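Long-range contact in glutathione S-transferase delta (Bombyx mori, PDB 3VK9), which probably conjugates glutathione to electrophilic compounds as a delta-class transferase, working as a homodimer: residues Thr2-Tyr7 with Asn27-Leu32. Residues are numbered along the deposited sequence; the frame is centred on the assembly and turned at random.
Sequences TIDLYY and NLNLKL
Tyr6 and Lys31 both set CG anti to their carbonyl carbons (chi1 -62° and -61°), and the two side chains run alongside each other in the same direction. The lysine chain bends at chi3, 81°, which brings its amine to the phenol: Lys31 NZ donates to Tyr6 OH at 2.8 Å. Lys31 CB sits over a face of the ring, 4.2 Å from the Tyr6 centroid, a CH-pi contact. An alanine at Tyr6 would probably leave the Lys31 amine without this acceptor and its aliphatic chain without the ring it packs against, freer to turn. On the same face of the sheet, Asn29 ND2 donates to Asp4 OD2 at 2.9 Å; the acceptor lies in the amide plane, whereas the donor approaches from above the carboxylate. Asp4 OD1 stays 4.6 Å from Lys31 NZ, too far for a salt bridge, though the opposite charges probably attract.

The other face is mostly apolar. Leu5 CD2 meets Leu30 CD2 at 4.0 Å, and Leu32 CD1 lies over a face of the Tyr7 ring, 4.2 Å from its centroid, a second CH-pi contact. Helix 12-24 packs here through Val17 on Leu5 and Leu18 on Leu30.

The backbone ladder is parallel: Ile3 O accepts from Asn29 N, Leu5 bonds through N to Asn29 O and through O to Lys31 N, and Tyr7 N reaches Lys31 O at a longer 3.2 Å. Strand 29-32 is outermost; strand 4-7 bonds onward through its backbone, Asp4 to Val58 and Tyr6 to Thr56. Strand 4-7, helix 12-24 and strand 29-32 make the beta-alpha-beta unit that opens the thioredoxin-like N-terminal domain of glutathione transferases.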
loop_
_atom_site.group_PDB
_atom_site.type_symbol
_atom_site.label_atom_id
_atom_site.label_comp_id
_atom_site.label_asym_id
_atom_site.label_seq_id
_atom_site.Cartn_x
_atom_site.Cartn_y
_atom_site.Cartn_z
ATOM N N THR A 2 -3.980 0.161 -28.227
ATOM C CA THR A 2 -4.056 -0.923 -27.260
ATOM C C THR A 2 -3.124 -0.747 -26.059
ATOM O O THR A 2 -2.103 -0.045 -26.095
ATOM C CB THR A 2 -3.848 -2.303 -27.920
ATOM O OG1 THR A 2 -4.506 -2.324 -29.192
ATOM C CG2 THR A 2 -4.427 -3.411 -27.045
ATOM N N ILE A 3 -3.511 -1.418 -24.992
ATOM C CA ILE A 3 -2.834 -1.306 -23.713
ATOM C C ILE A 3 -2.235 -2.651 -23.336
ATOM O O ILE A 3 -2.914 -3.683 -23.389
ATOM C CB ILE A 3 -3.813 -0.875 -22.615
ATOM C CG1 ILE A 3 -4.179 0.598 -22.760
ATOM C CG2 ILE A 3 -3.210 -1.099 -21.247
ATOM C CD1 ILE A 3 -4.919 1.130 -21.559
ATOM N N ASP A 4 -0.957 -2.642 -22.962
ATOM C CA ASP A 4 -0.235 -3.877 -22.634
ATOM C C ASP A 4 -0.217 -4.170 -21.138
ATOM O O ASP A 4 -0.074 -3.259 -20.331
ATOM C CB ASP A 4 1.209 -3.803 -23.147
ATOM C CG ASP A 4 1.291 -3.620 -24.654
ATOM O OD1 ASP A 4 2.333 -3.112 -25.126
ATOM O OD2 ASP A 4 0.311 -3.968 -25.357
ATOM N N LEU A 5 -0.369 -5.441 -20.782
ATOM C CA LEU A 5 -0.161 -5.888 -19.409
ATOM C C LEU A 5 0.889 -6.995 -19.375
ATOM O O LEU A 5 0.657 -8.093 -19.868
ATOM C CB LEU A 5 -1.462 -6.399 -18.790
ATOM C CG LEU A 5 -1.333 -6.756 -17.306
ATOM C CD1 LEU A 5 -1.242 -5.483 -16.483
ATOM C CD2 LEU A 5 -2.485 -7.637 -16.791
ATOM N N TYR A 6 2.050 -6.691 -18.810
ATOM C CA TYR A 6 3.056 -7.711 -18.505
ATOM C C TYR A 6 2.723 -8.402 -17.190
ATOM O O TYR A 6 2.545 -7.736 -16.181
ATOM C CB TYR A 6 4.433 -7.067 -18.423
ATOM C CG TYR A 6 4.843 -6.443 -19.730
ATOM C CD1 TYR A 6 4.431 -5.157 -20.064
ATOM C CD2 TYR A 6 5.618 -7.149 -20.646
ATOM C CE1 TYR A 6 4.797 -4.577 -21.272
ATOM C CE2 TYR A 6 5.979 -6.576 -21.863
ATOM C CZ TYR A 6 5.567 -5.290 -22.166
ATOM O OH TYR A 6 5.925 -4.712 -23.373
ATOM N N TYR A 7 2.660 -9.734 -17.207
ATOM C CA TYR A 7 2.193 -10.504 -16.068
ATOM C C TYR A 7 2.700 -11.957 -16.087
ATOM O O TYR A 7 3.268 -12.429 -17.082
ATOM C CB TYR A 7 0.653 -10.547 -16.102
ATOM C CG TYR A 7 0.141 -11.632 -17.029
ATOM C CD1 TYR A 7 0.417 -11.591 -18.391
ATOM C CD2 TYR A 7 -0.582 -12.714 -16.535
ATOM C CE1 TYR A 7 -0.021 -12.604 -19.245
ATOM C CE2 TYR A 7 -1.033 -13.726 -17.384
ATOM C CZ TYR A 7 -0.747 -13.660 -18.733
ATOM O OH TYR A 7 -1.189 -14.654 -19.566
ATOM N N ASN A 27 -10.262 -5.296 -22.953
ATOM C CA ASN A 27 -9.370 -6.166 -23.702
ATOM C C ASN A 27 -7.928 -5.681 -23.629
ATOM O O ASN A 27 -7.475 -4.919 -24.478
ATOM C CB ASN A 27 -9.810 -6.279 -25.163
ATOM C CG ASN A 27 -8.869 -7.152 -25.989
ATOM O OD1 ASN A 27 -8.019 -7.869 -25.444
ATOM N ND2 ASN A 27 -9.022 -7.104 -27.312
ATOM N N LEU A 28 -7.207 -6.144 -22.617
ATOM C CA LEU A 28 -5.790 -5.861 -22.491
ATOM C C LEU A 28 -4.955 -6.809 -23.340
ATOM O O LEU A 28 -5.290 -7.975 -23.500
ATOM C CB LEU A 28 -5.355 -6.002 -21.038
ATOM C CG LEU A 28 -6.098 -5.143 -20.023
ATOM C CD1 LEU A 28 -5.688 -5.577 -18.633
ATOM C CD2 LEU A 28 -5.783 -3.663 -20.256
ATOM N N ASN A 29 -3.850 -6.303 -23.866
ATOM C CA ASN A 29 -2.913 -7.148 -24.569
ATOM C C ASN A 29 -2.019 -7.826 -23.542
ATOM O O ASN A 29 -1.115 -7.204 -22.996
ATOM C CB ASN A 29 -2.078 -6.320 -25.534
ATOM C CG ASN A 29 -1.083 -7.160 -26.305
ATOM O OD1 ASN A 29 -1.359 -8.317 -26.635
ATOM N ND2 ASN A 29 0.084 -6.585 -26.595
ATOM N N LEU A 30 -2.277 -9.099 -23.267
ATOM C CA LEU A 30 -1.541 -9.791 -22.215
ATOM C C LEU A 30 -0.191 -10.221 -22.725
ATOM O O LEU A 30 -0.089 -10.828 -23.779
ATOM C CB LEU A 30 -2.310 -11.010 -21.727
ATOM C CG LEU A 30 -3.678 -10.732 -21.112
ATOM C CD1 LEU A 30 -4.287 -12.033 -20.598
ATOM C CD2 LEU A 30 -3.589 -9.677 -20.003
ATOM N N LYS A 31 0.849 -9.902 -21.973
ATOM C CA LYS A 31 2.202 -10.267 -22.363
ATOM C C LYS A 31 2.882 -11.044 -21.247
ATOM O O LYS A 31 3.333 -10.470 -20.254
ATOM C CB LYS A 31 3.003 -9.020 -22.706
ATOM C CG LYS A 31 2.397 -8.251 -23.872
ATOM C CD LYS A 31 3.295 -7.094 -24.288
ATOM C CE LYS A 31 4.431 -7.586 -25.188
ATOM N NZ LYS A 31 5.438 -6.515 -25.492
ATOM N N LEU A 32 2.955 -12.357 -21.427
ATOM C CA LEU A 32 3.511 -13.238 -20.415
ATOM C C LEU A 32 4.974 -12.890 -20.210
ATOM O O LEU A 32 5.700 -12.756 -21.178
ATOM C CB LEU A 32 3.386 -14.675 -20.893
ATOM C CG LEU A 32 3.660 -15.738 -19.839
ATOM C CD1 LEU A 32 2.624 -15.598 -18.746
ATOM C CD2 LEU A 32 3.598 -17.125 -20.478
#